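Local coordinates for phospholipase C-beta (PLC-beta) (Sepia officinalis, PDB 3QR0), which belongs to the phosphoinositide-specific phospholipase C family, joining PH, EF-hand-like, TIM-barrel and C2 modules and binding a calcium ion in the barrel, at residues A[212-215]-A[216-219]. Numbering follows the deposited sequence.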
loop_
_atom_site.group_PDB
_atom_site.type_symbol
_atom_site.label_atom_id
_atom_site.label_comp_id
_atom_site.label_asym_id
_atom_site.label_seq_id
_atom_site.Cartn_x
_atom_site.Cartn_y
_atom_site.Cartn_z
ATOM N N ALA A 212 4.722 2.830 -38.249
ATOM C CA ALA A 212 6.144 2.847 -37.893
ATOM C C ALA A 212 6.381 2.871 -36.381
ATOM O O ALA A 212 7.513 2.703 -35.929
ATOM C CB ALA A 212 6.833 4.041 -38.546
ATOM N N PHE A 213 5.315 3.080 -35.609
ATOM C CA PHE A 213 5.409 3.244 -34.160
ATOM C C PHE A 213 5.008 1.954 -33.431
ATOM O O PHE A 213 4.004 1.910 -32.723
ATOM C CB PHE A 213 4.528 4.420 -33.727
ATOM C CG PHE A 213 4.905 5.018 -32.399
ATOM C CD1 PHE A 213 5.949 5.930 -32.306
ATOM C CD2 PHE A 213 4.202 4.693 -31.249
ATOM C CE1 PHE A 213 6.291 6.498 -31.083
ATOM C CE2 PHE A 213 4.543 5.253 -30.024
ATOM C CZ PHE A 213 5.588 6.159 -29.946
ATOM N N ASP A 214 5.806 0.905 -33.621
ATOM C CA ASP A 214 5.613 -0.369 -32.918
ATOM C C ASP A 214 6.360 -0.366 -31.582
ATOM O O ASP A 214 7.312 0.392 -31.402
ATOM C CB ASP A 214 6.099 -1.540 -33.781
ATOM C CG ASP A 214 7.571 -1.431 -34.139
ATOM O OD1 ASP A 214 7.912 -0.634 -35.041
ATOM O OD2 ASP A 214 8.386 -2.136 -33.516
ATOM N N PHE A 215 5.943 -1.228 -30.657
ATOM C CA PHE A 215 6.547 -1.248 -29.320
ATOM C C PHE A 215 8.038 -1.610 -29.323
ATOM O O PHE A 215 8.816 -1.030 -28.564
ATOM C CB PHE A 215 5.795 -2.185 -28.367
ATOM C CG PHE A 215 6.364 -2.195 -26.978
ATOM C CD1 PHE A 215 6.233 -1.082 -26.156
ATOM C CD2 PHE A 215 7.066 -3.296 -26.502
ATOM C CE1 PHE A 215 6.778 -1.072 -24.875
ATOM C CE2 PHE A 215 7.612 -3.293 -25.222
ATOM C CZ PHE A 215 7.464 -2.178 -24.408
ATOM N N ASP A 216 8.444 -2.559 -30.161
ATOM C CA ASP A 216 9.848 -2.984 -30.163
ATOM C C ASP A 216 10.778 -1.867 -30.629
ATOM O O ASP A 216 11.885 -1.725 -30.112
ATOM C CB ASP A 216 10.042 -4.262 -30.986
ATOM C CG ASP A 216 9.502 -5.497 -30.277
ATOM O OD1 ASP A 216 9.228 -5.424 -29.061
ATOM O OD2 ASP A 216 9.353 -6.551 -30.935
ATOM N N THR A 217 10.317 -1.061 -31.579
ATOM C CA THR A 217 11.047 0.142 -31.978
ATOM C C THR A 217 10.977 1.199 -30.872
ATOM O O THR A 217 11.937 1.944 -30.658
ATOM C CB THR A 217 10.499 0.719 -33.290
ATOM O OG1 THR A 217 10.447 -0.322 -34.273
ATOM C CG2 THR A 217 11.383 1.850 -33.793
ATOM N N PHE A 218 9.847 1.264 -30.169
ATOM C CA PHE A 218 9.734 2.132 -28.991
ATOM C C PHE A 218 10.744 1.733 -27.904
ATOM O O PHE A 218 11.270 2.599 -27.206
ATOM C CB PHE A 218 8.304 2.134 -28.429
ATOM C CG PHE A 218 8.036 3.248 -27.439
ATOM C CD1 PHE A 218 8.189 4.579 -27.811
ATOM C CD2 PHE A 218 7.619 2.965 -26.147
ATOM C CE1 PHE A 218 7.939 5.612 -26.904
ATOM C CE2 PHE A 218 7.363 3.994 -25.233
ATOM C CZ PHE A 218 7.527 5.314 -25.612
ATOM N N PHE A 219 11.027 0.437 -27.763
ATOM C CA PHE A 219 12.083 -0.000 -26.843
ATOM C C PHE A 219 13.467 0.415 -27.345
ATOM O O PHE A 219 14.327 0.787 -26.552
ATOM C CB PHE A 219 12.054 -1.511 -26.592
ATOM C CG PHE A 219 13.031 -1.954 -25.535
ATOM C CD1 PHE A 219 12.784 -1.689 -24.194
ATOM C CD2 PHE A 219 14.215 -2.597 -25.885
ATOM C CE1 PHE A 219 13.688 -2.082 -23.207
ATOM C CE2 PHE A 219 15.132 -2.993 -24.899
ATOM C CZ PHE A 219 14.864 -2.732 -23.562
#
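Asp214 takes the N-cap of helix 215-225, and its carboxylate reaches across Thr217, the two side chains crossing at about a right angle. With CG held between its own N and C (chi1 60°), this torsion brings the carboxylate to the start of the helix, beside the N-H of Thr217. Its OD2 accepts from Thr217 N at 2.9 Å, the donor lying well above the carboxylate plane, while OD1 takes the hydroxyl of the same residue on its syn side (Thr217 OG1 to Asp214 OD1 2.7 Å). The backbone bonds Phe218 N to Asp214 O, 3.0 Å, and Phe219 N to Phe215 O, 2.8 Å, continue the turn.

On another flank, Phe213 and Phe218 run side by side in the same direction. Phe213 CZ approaches Phe218 CD1 to 3.7 Å, with the ring planes inclined at 47°, an oblique pair. Phe215 CD1 comes to the edge of the Phe218 ring. Within the EF-hand-like region, Trp200 stacks on Phe213 and Trp155 on Phe218, while Phe215 and Phe219 touch Leu152 of helix 151-165. Two bonds from Thr217 probably restrict the carboxylate's rotation, and its negative charge at the helix N-terminus would probably be stabilised by the helix dipole.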